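Local coordinates for L-lactate dehydrogenase (Trichomonas vaginalis, PDB 4UUL), which catalyses the NADH-dependent interconversion of pyruvate and L-lactate and belongs to the malate dehydrogenase branch of the lactate/malate dehydrogenase superfamily, at residues Gly11-Gln15 with Ala45-Leu49; His38-Pro43 with Thr70-Ala76; Leu85-Met89 with Ser103-Phe108; Gly112-Ser116 with His142-Leu146; Val123-Val127 with His251-Leu256. The protein carries 1 engineered substitution. One frame throughout, in Å; residues are numbered along the deposited sequence.

All five contacts involve the Rossmann-fold half of the subunit. Contacts 1 and 2 share the region round strand 35-40 near the coenzyme site: contact 1 relies on small side chains, an arginine face and one water, contact 2 on backbone bonds. Contacts 3 and 4 use successive parts of helix 97-118: the first grips the loop after strand 82-85 with a side-chain amide, the second receives a turn on a serine hydroxyl at the periphery. Contact 5 is the buried one, its centre about 9 Å from that of the chain; there lysine, tryptophan and histidine join strand 124-127 to helix 242-257, and Leu126 is bonded through its backbone to Leu85 of contact 3.

Contact 1. Residues Gly11-Gln15 with Ala45-Leu49; sequences GAAGQ and AMNRL
Ala13 packs its methyl group against Ala45 and Leu49 where the glycine-rich loop of the Rossmann fold, between strand 5-10 and helix 15-25, runs past the start of helix 46-57. This side is close and apolar. Ala13 CB is 3.9 Å from Ala45 CB and 4.2 Å from Leu49 CB, so the methyl sits against the first turn of the helix, where Leu49 N is bonded to Ala45 O. Leu49 extends the patch: with its CG anti to the backbone N (chi1 -168°), the CD1 branch comes within 3.9 Å of Ala12 CB, and both side chains also touch Leu39. The small alanines let the backbones approach, with 4.7 Å between the CA atoms of Ala13 and Leu49. Residues Gly11 to Gly14 form a type I turn whose last residue, Gly14, is the N-cap of helix 15-25.

The other side is looser and polar. Arg48 reaches over the loop and turns one face of its guanidinium to the Ala13-Gly14 peptide, Gly14 N lying 4.1 Å above the plane. No hydrogen bond forms there, and the modelled position of Ala13 O against this face is too close to be relied on. Arg48 and Gln15 both contact NADH in other crystals of this enzyme, consistent with a loop and an arginine that border the coenzyme groove; Arg236 of the second subunit also packs on Arg48. A water bridges the two backbones, donating to Arg48 O at 2.9 Å and, weakly, to Ala13 O at 3.4 Å.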
# COMPACT_ATOMS: atom_id res chain seq x y z
N GLY B 11 16.44 -1.00 -4.48
CA GLY B 11 16.00 -2.05 -3.55
C GLY B 11 14.58 -2.49 -3.81
O GLY B 11 13.84 -2.85 -2.89
N ALA B 12 14.17 -2.46 -5.08
CA ALA B 12 12.75 -2.55 -5.40
C ALA B 12 12.09 -3.84 -5.02
O ALA B 12 10.89 -3.86 -4.91
CB ALA B 12 12.51 -2.21 -6.86
N ALA B 13 12.87 -4.90 -4.87
CA ALA B 13 12.32 -6.21 -4.51
C ALA B 13 11.99 -6.37 -3.04
O ALA B 13 11.38 -7.34 -2.63
CB ALA B 13 13.26 -7.29 -4.95
N GLY B 14 12.40 -5.42 -2.22
CA GLY B 14 12.13 -5.53 -0.81
C GLY B 14 10.73 -5.13 -0.44
O GLY B 14 9.92 -4.73 -1.30
N GLN B 15 10.43 -5.16 0.85
CA GLN B 15 9.06 -4.86 1.27
C GLN B 15 8.65 -3.40 1.01
O GLN B 15 7.52 -3.14 0.62
CB GLN B 15 8.82 -5.21 2.72
CG GLN B 15 7.35 -5.12 3.05
CD GLN B 15 6.46 -5.90 2.08
OE1 GLN B 15 5.57 -5.34 1.47
NE2 GLN B 15 6.72 -7.20 1.93
N ALA B 45 17.94 -10.91 -6.37
CA ALA B 45 16.59 -10.46 -6.04
C ALA B 45 15.69 -10.45 -7.25
O ALA B 45 14.52 -10.10 -7.14
CB ALA B 45 16.65 -9.08 -5.47
N MET B 46 16.21 -10.83 -8.40
CA MET B 46 15.45 -10.59 -9.62
C MET B 46 14.19 -11.45 -9.74
O MET B 46 13.20 -10.98 -10.26
CB MET B 46 16.32 -10.69 -10.87
CG MET B 46 17.23 -9.47 -11.01
SD MET B 46 16.46 -7.82 -10.89
CE MET B 46 15.84 -7.65 -12.56
N ASN B 47 14.19 -12.68 -9.23
CA ASN B 47 12.92 -13.42 -9.22
C ASN B 47 11.84 -12.73 -8.36
O ASN B 47 10.66 -12.64 -8.80
CB ASN B 47 13.14 -14.85 -8.77
CG ASN B 47 13.78 -15.70 -9.84
OD1 ASN B 47 13.78 -15.34 -11.03
ND2 ASN B 47 14.33 -16.82 -9.44
N ARG B 48 12.23 -12.20 -7.20
CA ARG B 48 11.27 -11.47 -6.40
C ARG B 48 10.83 -10.18 -7.11
O ARG B 48 9.69 -9.73 -7.02
CB ARG B 48 11.86 -11.20 -5.02
CG ARG B 48 10.80 -11.08 -3.93
CD ARG B 48 11.38 -10.93 -2.57
NE ARG B 48 10.51 -10.12 -1.72
CZ ARG B 48 10.94 -9.36 -0.72
NH1 ARG B 48 12.24 -9.29 -0.45
NH2 ARG B 48 10.08 -8.65 0.00
N LEU B 49 11.75 -9.57 -7.86
CA LEU B 49 11.36 -8.39 -8.59
C LEU B 49 10.38 -8.73 -9.71
O LEU B 49 9.40 -7.99 -9.93
CB LEU B 49 12.58 -7.64 -9.13
CG LEU B 49 12.27 -6.24 -9.66
CD1 LEU B 49 11.38 -5.41 -8.71
CD2 LEU B 49 13.58 -5.56 -9.88
O HOH W 1 8.79 -8.37 -4.64

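Contact 2. Residues His38-Pro43 with Thr70-Ala76; sequences HLLDIP and TTDPKAA
His38 ND1 donates to Ala75 O at 2.9 Å, a bond that lies in the carbonyl plane and only 7° out of the imidazole plane. The bond fixes the rotation of the ring, and its other nitrogen, NE2, is hydrogen-bonded to His6 ND1. Two backbone bonds join the segments in a parallel bridge of Leu40 with Thr70: Thr70 N to Leu39 O at 2.9 Å, and Asp41 N to Thr70 O at 3.1 Å. Past the strand ends, a water donates to Asp41 O and, at 2.7 Å, to Thr71 O.

The Asp41 side chain points away from segment 70-76. Its OD1 accepts from Ile42 N through the anti lone pair and its OD2 accepts from Ala13 N, holding the carboxylate in place. It contacts NADH in other crystals, like the acidic residue that commonly meets the adenosine ribose in NAD-binding Rossmann folds.

With Leu40 CG anti to the backbone N (chi1 177°), its CB and both methyls lie along Ala76 CB, 3.8 Å from Leu40 CB, and Leu40 CD1 reaches Thr71 C at 3.6 Å. Thr70 OG1 closes an ST turn by accepting from Asp72 N, while Asp72 caps helix 73-77 through Ala75 N.

The contact thus joins strand 35-40 to edge strand 64-70 and the short helix that follows it, 73-77, with strand 5-10 beside His38 and helix 46-57 packed on Leu39.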
# COMPACT_ATOMS: atom_id res chain seq x y z
N HIS B 38 10.98 2.67 -12.76
CA HIS B 38 12.30 2.03 -12.90
C HIS B 38 12.58 1.33 -11.59
O HIS B 38 12.61 1.97 -10.53
CB HIS B 38 13.35 3.07 -13.18
CG HIS B 38 13.17 3.82 -14.46
ND1 HIS B 38 14.11 3.80 -15.46
CD2 HIS B 38 12.20 4.67 -14.88
CE1 HIS B 38 13.72 4.59 -16.45
NE2 HIS B 38 12.55 5.11 -16.14
N LEU B 39 12.70 -0.00 -11.64
CA LEU B 39 12.76 -0.85 -10.46
C LEU B 39 14.10 -1.55 -10.44
O LEU B 39 14.36 -2.46 -11.25
CB LEU B 39 11.60 -1.85 -10.48
CG LEU B 39 10.22 -1.20 -10.59
CD1 LEU B 39 9.17 -2.24 -10.84
CD2 LEU B 39 9.88 -0.48 -9.30
N LEU B 40 15.01 -1.10 -9.56
CA LEU B 40 16.38 -1.57 -9.52
C LEU B 40 16.61 -2.46 -8.33
O LEU B 40 16.21 -2.14 -7.21
CB LEU B 40 17.34 -0.38 -9.47
CG LEU B 40 18.84 -0.67 -9.35
CD1 LEU B 40 19.36 -1.39 -10.58
CD2 LEU B 40 19.64 0.61 -9.07
N ASP B 41 17.28 -3.60 -8.57
CA ASP B 41 17.76 -4.44 -7.47
C ASP B 41 18.94 -5.27 -7.97
O ASP B 41 19.43 -5.02 -9.06
CB ASP B 41 16.61 -5.25 -6.83
CG ASP B 41 16.76 -5.45 -5.33
OD1 ASP B 41 17.89 -5.68 -4.87
OD2 ASP B 41 15.73 -5.32 -4.61
N ILE B 42 19.43 -6.17 -7.14
CA ILE B 42 20.60 -6.95 -7.46
C ILE B 42 20.20 -8.31 -8.03
O ILE B 42 19.07 -8.76 -7.83
CB ILE B 42 21.50 -7.13 -6.26
CG1 ILE B 42 20.74 -7.78 -5.10
CG2 ILE B 42 22.13 -5.78 -5.86
CD1 ILE B 42 21.72 -8.25 -3.98
N PRO B 43 21.12 -8.98 -8.72
CA PRO B 43 20.74 -10.21 -9.40
C PRO B 43 20.03 -11.26 -8.54
O PRO B 43 19.08 -11.86 -9.06
CB PRO B 43 22.08 -10.71 -9.97
CG PRO B 43 22.84 -9.48 -10.21
CD PRO B 43 22.49 -8.57 -9.06
N THR B 70 15.20 -4.16 -13.42
CA THR B 70 16.58 -4.26 -13.92
C THR B 70 17.61 -4.36 -12.81
O THR B 70 17.35 -3.95 -11.67
CB THR B 70 16.87 -3.04 -14.82
OG1 THR B 70 18.12 -3.20 -15.46
CG2 THR B 70 16.89 -1.74 -14.05
N THR B 71 18.76 -4.90 -13.15
CA THR B 71 19.95 -4.78 -12.32
C THR B 71 20.95 -3.74 -12.85
O THR B 71 21.99 -3.55 -12.26
CB THR B 71 20.68 -6.11 -12.23
OG1 THR B 71 21.12 -6.49 -13.53
CG2 THR B 71 19.72 -7.18 -11.71
N ASP B 72 20.64 -3.11 -13.97
CA ASP B 72 21.56 -2.26 -14.69
C ASP B 72 21.36 -0.80 -14.30
O ASP B 72 20.27 -0.23 -14.51
CB ASP B 72 21.28 -2.36 -16.19
CG ASP B 72 22.18 -1.49 -16.98
OD1 ASP B 72 23.39 -1.68 -16.83
OD2 ASP B 72 21.70 -0.61 -17.72
N PRO B 73 22.40 -0.15 -13.77
CA PRO B 73 22.27 1.28 -13.46
C PRO B 73 21.76 2.19 -14.58
O PRO B 73 20.86 2.99 -14.34
CB PRO B 73 23.68 1.65 -13.00
CG PRO B 73 24.16 0.39 -12.35
CD PRO B 73 23.65 -0.71 -13.26
N LYS B 74 22.30 2.10 -15.79
CA LYS B 74 21.84 3.00 -16.83
C LYS B 74 20.33 2.86 -17.08
O LYS B 74 19.59 3.86 -17.09
CB LYS B 74 22.56 2.81 -18.16
CG LYS B 74 22.11 3.84 -19.17
CD LYS B 74 22.91 3.78 -20.45
CE LYS B 74 22.44 4.84 -21.44
NZ LYS B 74 23.36 4.93 -22.59
N ALA B 75 19.84 1.63 -17.16
CA ALA B 75 18.42 1.43 -17.40
C ALA B 75 17.59 1.99 -16.23
O ALA B 75 16.46 2.44 -16.41
CB ALA B 75 18.13 -0.03 -17.60
N ALA B 76 18.12 1.89 -15.01
CA ALA B 76 17.40 2.31 -13.83
C ALA B 76 17.35 3.83 -13.69
O ALA B 76 16.36 4.38 -13.24
CB ALA B 76 18.05 1.70 -12.61
O HOH W 2 22.07 -3.97 -9.60

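Contact 3. Residues Leu85-Met89 with Ser103-Phe108; sequences LVASM and SNSVIF
Asn104 clasps the backbone of Met89 with both ends of its side-chain amide, tying the loop that leaves strand 82-85 of the Rossmann fold to helix 97-118. Its CG stands anti to the carbonyl carbon (chi1 -80°), which brings the amide to the loop. Asn104 OD1 accepts from Met89 N at 2.8 Å, the donor tilted 20° from the carbonyl plane. Asn104 ND2 donates to Met89 O at 3.0 Å in a nearly straight bond (176°) that uses a lone pair of that oxygen and stays in the amide plane. Both polar backbone atoms of one loop residue are therefore satisfied by one side chain, and the two bonds fix the rotation of the amide and make clear which end is oxygen.

Asn104 ND2 also donates to Leu100 O, an oxygen that Ser103 OG shares. Nearer the strand, Ala87 N is bonded to Thr10 OG1. Ser88, whose CB lies 3.4 Å from Asn104 OD1, contacts NADH in other crystals, and Asn104 is predicted to take part in NAD+ binding; the clasp probably helps to shape this wall of the coenzyme site.

Beside the amide, Met89 crosses Ile107 at about a right angle, but both side chains have two conformers and their closest approach is doubtful. Phe108, one turn on from Asn104, meets Ser88 CB and Leu85 CD1 with its edge, CE2 lying 4.1 Å from Leu85 CD1; its CZ is 3.5 Å from Ala87 O.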
# COMPACT_ATOMS: atom_id res chain seq x y z
N LEU B 85 15.63 6.38 -2.99
CA LEU B 85 16.86 5.59 -2.75
C LEU B 85 16.66 4.83 -1.45
O LEU B 85 17.06 5.27 -0.35
CB LEU B 85 18.08 6.49 -2.72
CG LEU B 85 18.39 7.22 -4.00
CD1 LEU B 85 19.70 7.94 -3.88
CD2 LEU B 85 18.34 6.40 -5.27
N VAL B 86 16.03 3.67 -1.58
CA VAL B 86 15.68 2.82 -0.44
C VAL B 86 16.82 1.88 -0.08
O VAL B 86 17.10 1.65 1.09
CB VAL B 86 14.44 1.96 -0.81
CG1 VAL B 86 14.11 0.94 0.26
CG2 VAL B 86 13.26 2.92 -1.04
N ALA B 87 17.49 1.34 -1.10
CA ALA B 87 18.56 0.36 -0.88
C ALA B 87 19.71 1.00 -0.12
O ALA B 87 20.12 2.11 -0.42
CB ALA B 87 19.07 -0.20 -2.24
N SER B 88 20.33 0.21 0.75
CA SER B 88 21.55 0.58 1.44
C SER B 88 22.20 -0.71 1.96
O SER B 88 21.60 -1.76 1.91
CB SER B 88 21.25 1.52 2.58
OG SER B 88 20.50 0.89 3.56
N MET B 89 23.43 -0.63 2.42
CA MET B 89 24.12 -1.75 3.03
C MET B 89 23.68 -1.83 4.47
O MET B 89 23.77 -0.84 5.21
CB MET B 89 25.64 -1.55 2.92
CG MET B 89 26.07 -1.15 1.51
SD MET B 89 25.76 -2.45 0.28
CE MET B 89 26.93 -3.68 0.86
N SER B 103 30.71 1.61 4.83
CA SER B 103 30.33 0.68 3.78
C SER B 103 29.36 1.38 2.82
O SER B 103 29.37 1.18 1.59
CB SER B 103 29.72 -0.58 4.41
OG SER B 103 28.47 -0.25 5.02
N ASN B 104 28.48 2.20 3.36
CA ASN B 104 27.50 2.88 2.52
C ASN B 104 28.11 3.99 1.66
O ASN B 104 27.54 4.38 0.66
CB ASN B 104 26.31 3.36 3.34
CG ASN B 104 25.36 2.23 3.61
OD1 ASN B 104 24.58 1.88 2.74
ND2 ASN B 104 25.46 1.62 4.75
N SER B 105 29.24 4.56 2.10
CA SER B 105 29.82 5.65 1.37
C SER B 105 30.11 5.25 -0.08
O SER B 105 29.89 6.04 -0.98
CB SER B 105 31.06 6.22 2.09
OG SER B 105 32.16 5.31 2.04
N VAL B 106 30.59 4.03 -0.30
CA VAL B 106 30.93 3.59 -1.63
C VAL B 106 29.66 3.51 -2.53
O VAL B 106 29.63 3.96 -3.66
CB VAL B 106 31.64 2.23 -1.58
CG1 VAL B 106 31.84 1.69 -3.00
CG2 VAL B 106 33.02 2.35 -0.81
N ILE B 107 28.63 2.90 -1.97
CA ILE B 107 27.34 2.74 -2.63
C ILE B 107 26.81 4.09 -3.10
O ILE B 107 26.44 4.28 -4.25
CB ILE B 107 26.33 2.10 -1.64
CG1 ILE B 107 26.79 0.69 -1.26
CG2 ILE B 107 24.93 2.09 -2.21
CD1 ILE B 107 27.23 -0.16 -2.40
N PHE B 108 26.81 5.03 -2.17
CA PHE B 108 26.22 6.33 -2.44
C PHE B 108 27.11 7.22 -3.31
O PHE B 108 26.59 8.02 -4.10
CB PHE B 108 25.68 6.97 -1.16
CG PHE B 108 24.40 6.32 -0.77
CD1 PHE B 108 24.36 5.19 0.00
CD2 PHE B 108 23.21 6.79 -1.30
CE1 PHE B 108 23.15 4.54 0.27
CE2 PHE B 108 22.00 6.15 -1.02
CZ PHE B 108 21.98 5.02 -0.26

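Contact 4. Residues Gly112-Ser116 with His142-Leu146; sequences GEYLS and HAKNL
Ser116 and Asn145 carry the hydrogen bonding of this contact. With OG anti to its backbone N (chi1 179°), Ser116 extends its hydroxyl from helix 97-118 into the type I turn Ala143-Leu146 and accepts from Asn145 N at 2.8 Å, with an N-H...O angle of 155°. The Asn145 side chain folds back over the same residue: its ND2 gives a weak, long bond of 3.5 Å to Ser116 O. The turn is closed by its own bond from Leu146 N to Ala143 O, so the serine grips a backbone that is already bent.

Backbone approach is the second element. Gly112 comes within 4.5 Å of Ala143, measured between CA atoms, a closeness made possible by the absence of a side chain on the glycine. Ala143 CA makes a C-H...O contact of 3.4 Å with Gly112 O, which also accepts the helical bond from Ser116 N.

Apolar contact forms the third. The CD1 branch of Leu146 touches Leu115 CB at 3.8 Å on the buried side, and the serine methylene adds a van der Waals contact, Ser116 CB lying 4.1 Å from Ala143 CB.

The polar ends of Glu113 and His142 have partners outside the segments: Glu113 makes a salt bridge with Lys109, and His142 ND1 is bonded to Ile138 O, although the aliphatic CG of Glu113 passes 3.5 Å from His142 O.

This is structural packing in the Rossmann half. The turn lies in the loop between helix 132-141 and strand 151-153, whose Phe151 packs on Leu115, Ala143 and Leu146, and helix 73-77 also touches helix 97-118, Pro73 on Tyr114 and Phe77 on Leu115.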
# COMPACT_ATOMS: atom_id res chain seq x y z
N GLY B 112 25.45 8.58 -6.71
CA GLY B 112 25.53 9.96 -7.11
C GLY B 112 26.07 10.09 -8.53
O GLY B 112 25.60 10.92 -9.36
N GLU B 113 27.04 9.26 -8.87
CA GLU B 113 27.62 9.27 -10.21
C GLU B 113 26.60 8.81 -11.26
O GLU B 113 26.47 9.43 -12.31
CB GLU B 113 28.85 8.40 -10.22
CG GLU B 113 30.05 9.04 -9.47
CD GLU B 113 31.12 8.04 -9.14
OE1 GLU B 113 30.96 6.86 -9.47
OE2 GLU B 113 32.15 8.44 -8.55
N TYR B 114 25.80 7.78 -10.95
CA TYR B 114 24.78 7.31 -11.89
C TYR B 114 23.71 8.41 -12.08
O TYR B 114 23.23 8.63 -13.19
CB TYR B 114 24.11 6.07 -11.36
CG TYR B 114 24.98 4.88 -11.13
CD1 TYR B 114 26.07 4.61 -11.94
CD2 TYR B 114 24.68 3.99 -10.09
CE1 TYR B 114 26.86 3.47 -11.74
CE2 TYR B 114 25.47 2.88 -9.87
CZ TYR B 114 26.55 2.62 -10.70
OH TYR B 114 27.34 1.52 -10.51
N LEU B 115 23.29 9.06 -11.01
CA LEU B 115 22.32 10.14 -11.12
C LEU B 115 22.81 11.26 -12.03
O LEU B 115 22.10 11.74 -12.90
CB LEU B 115 21.99 10.71 -9.75
CG LEU B 115 21.16 9.80 -8.84
CD1 LEU B 115 21.30 10.19 -7.36
CD2 LEU B 115 19.67 9.94 -9.25
N SER B 116 24.02 11.71 -11.78
CA SER B 116 24.58 12.78 -12.56
C SER B 116 24.66 12.40 -14.03
O SER B 116 24.34 13.19 -14.92
CB SER B 116 25.95 13.15 -12.04
OG SER B 116 26.51 14.19 -12.83
N HIS B 142 29.07 13.56 -5.04
CA HIS B 142 29.55 12.79 -6.17
C HIS B 142 28.63 12.83 -7.38
O HIS B 142 28.75 12.01 -8.27
CB HIS B 142 29.84 11.37 -5.72
CG HIS B 142 30.99 11.31 -4.75
ND1 HIS B 142 30.82 11.36 -3.39
CD2 HIS B 142 32.32 11.21 -4.97
CE1 HIS B 142 32.01 11.32 -2.80
NE2 HIS B 142 32.93 11.23 -3.73
N ALA B 143 27.76 13.84 -7.42
CA ALA B 143 26.85 14.01 -8.54
C ALA B 143 27.18 15.33 -9.25
O ALA B 143 26.58 16.39 -9.02
CB ALA B 143 25.41 14.01 -8.04
N LYS B 144 28.14 15.29 -10.15
CA LYS B 144 28.78 16.52 -10.59
C LYS B 144 27.87 17.45 -11.39
O LYS B 144 28.04 18.67 -11.34
CB LYS B 144 30.03 16.19 -11.37
CG LYS B 144 29.81 15.70 -12.77
CD LYS B 144 31.14 15.31 -13.42
CE LYS B 144 30.95 14.70 -14.80
NZ LYS B 144 32.24 14.43 -15.47
N ASN B 145 26.89 16.89 -12.11
CA ASN B 145 25.98 17.69 -12.93
C ASN B 145 24.67 18.04 -12.20
O ASN B 145 23.77 18.64 -12.81
CB ASN B 145 25.59 16.94 -14.21
CG ASN B 145 26.75 16.67 -15.11
OD1 ASN B 145 27.67 17.45 -15.19
ND2 ASN B 145 26.69 15.55 -15.85
N LEU B 146 24.57 17.70 -10.93
CA LEU B 146 23.39 18.02 -10.12
C LEU B 146 23.74 19.05 -9.04
O LEU B 146 24.89 19.48 -8.91
CB LEU B 146 22.75 16.75 -9.53
CG LEU B 146 22.29 15.74 -10.57
CD1 LEU B 146 21.77 14.49 -9.90
CD2 LEU B 146 21.18 16.33 -11.43

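Contact 5. Residues Val123-Val127 with His251-Leu256; sequences VKVLV and HMKAWL
Lys124 sets its CG anti to the carbonyl carbon (chi1 -67°) and continues fully extended, so the chain runs the length of the Trp255 indole, over one face; Leu126 has CG anti to the backbone N (chi1 177°), which carries CD1 over the His251 ring. Lys124 CB sits above the six-membered ring of Trp255, 3.6 Å from its centroid and 8° off the normal, a CH-pi contact; Lys124 CE passes 3.6 Å from Trp255 NE1. The ring edge points at the strand, Trp255 CH2 reaching Val125 O at 3.3 Å.

Leu126 repeats the theme: its CD1 lies 3.5 Å from the His251 ring centroid, while His251 NE2 is bonded to Ser152 OG. Met252 CE fits against Leu126 CB at 3.7 Å.

The contact packs strand 124-127 of the Rossmann sheet against helix 242-257, running roughly antiparallel, and so binds the two halves of the subunit together. At the end of its chain, Lys124 NZ donates to Trp255 O at 2.7 Å, from above the carbonyl plane, and also to Gly295 O and a water that donates in turn to Leu256 O at 2.9 Å. Carbonyls near the C-terminal end of the helix would probably favour the charged ammonium, while the indole shelters its aliphatic stem.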
# COMPACT_ATOMS: atom_id res chain seq x y z
N VAL B 123 15.91 16.05 -11.58
CA VAL B 123 15.55 14.91 -10.72
C VAL B 123 15.45 15.30 -9.24
O VAL B 123 16.31 16.01 -8.72
CB VAL B 123 16.57 13.72 -10.91
CG1 VAL B 123 17.98 14.11 -10.45
CG2 VAL B 123 16.11 12.41 -10.25
N LYS B 124 14.45 14.77 -8.56
CA LYS B 124 14.32 14.91 -7.13
C LYS B 124 14.65 13.56 -6.46
O LYS B 124 13.92 12.57 -6.62
CB LYS B 124 12.91 15.41 -6.75
CG LYS B 124 12.69 16.84 -7.24
CD LYS B 124 11.40 17.50 -6.87
CE LYS B 124 11.56 19.01 -7.07
NZ LYS B 124 10.43 19.73 -6.62
N VAL B 125 15.72 13.55 -5.70
CA VAL B 125 16.30 12.37 -5.12
C VAL B 125 16.02 12.39 -3.61
O VAL B 125 16.51 13.23 -2.89
CB VAL B 125 17.83 12.32 -5.33
CG1 VAL B 125 18.43 11.05 -4.76
CG2 VAL B 125 18.15 12.49 -6.80
N LEU B 126 15.20 11.43 -3.17
CA LEU B 126 14.87 11.23 -1.78
C LEU B 126 15.64 10.03 -1.24
O LEU B 126 15.42 8.89 -1.65
CB LEU B 126 13.38 10.99 -1.63
CG LEU B 126 12.90 10.69 -0.21
CD1 LEU B 126 13.33 11.76 0.80
CD2 LEU B 126 11.39 10.53 -0.19
N VAL B 127 16.54 10.29 -0.30
CA VAL B 127 17.38 9.26 0.29
C VAL B 127 16.73 8.73 1.55
O VAL B 127 16.40 9.46 2.49
CB VAL B 127 18.78 9.82 0.60
CG1 VAL B 127 19.66 8.72 1.14
CG2 VAL B 127 19.35 10.44 -0.65
N HIS B 251 6.51 12.81 1.71
CA HIS B 251 7.60 13.74 1.47
C HIS B 251 7.72 14.04 -0.00
O HIS B 251 7.79 15.21 -0.40
CB HIS B 251 8.90 13.09 2.00
CG HIS B 251 10.16 13.88 1.78
ND1 HIS B 251 11.06 14.15 2.79
CD2 HIS B 251 10.73 14.36 0.64
CE1 HIS B 251 12.09 14.78 2.30
NE2 HIS B 251 11.94 14.91 0.99
N MET B 252 7.77 13.01 -0.85
CA MET B 252 7.94 13.25 -2.28
C MET B 252 6.76 14.06 -2.86
O MET B 252 6.98 14.94 -3.68
CB MET B 252 8.14 11.96 -3.03
CG MET B 252 8.54 12.18 -4.51
SD MET B 252 10.19 12.86 -4.73
CE MET B 252 11.17 11.34 -4.58
N LYS B 253 5.53 13.75 -2.47
CA LYS B 253 4.40 14.47 -2.99
C LYS B 253 4.45 15.95 -2.61
O LYS B 253 4.17 16.83 -3.43
CB LYS B 253 3.11 13.80 -2.49
CG LYS B 253 1.85 14.29 -3.20
CD LYS B 253 0.63 13.59 -2.68
CE LYS B 253 -0.60 14.00 -3.45
NZ LYS B 253 -1.72 13.09 -3.08
N ALA B 254 4.84 16.22 -1.37
CA ALA B 254 5.03 17.60 -0.93
C ALA B 254 6.15 18.29 -1.74
O ALA B 254 6.00 19.43 -2.16
CB ALA B 254 5.38 17.65 0.52
N TRP B 255 7.25 17.59 -1.94
CA TRP B 255 8.39 18.12 -2.70
C TRP B 255 8.02 18.44 -4.13
O TRP B 255 8.50 19.42 -4.72
CB TRP B 255 9.55 17.12 -2.65
CG TRP B 255 10.87 17.64 -3.03
CD1 TRP B 255 11.24 18.93 -3.29
CD2 TRP B 255 12.06 16.84 -3.15
NE1 TRP B 255 12.59 18.96 -3.59
CE2 TRP B 255 13.12 17.72 -3.47
CE3 TRP B 255 12.33 15.48 -3.00
CZ2 TRP B 255 14.42 17.27 -3.63
CZ3 TRP B 255 13.62 15.02 -3.18
CH2 TRP B 255 14.66 15.92 -3.48
N LEU B 256 7.16 17.62 -4.73
CA LEU B 256 6.81 17.79 -6.11
C LEU B 256 5.82 18.94 -6.32
O LEU B 256 5.99 19.69 -7.29
CB LEU B 256 6.22 16.50 -6.70
CG LEU B 256 7.20 15.38 -7.02
CD1 LEU B 256 6.47 14.06 -7.25
CD2 LEU B 256 8.06 15.70 -8.21
O HOH W 3 8.43 19.84 -8.77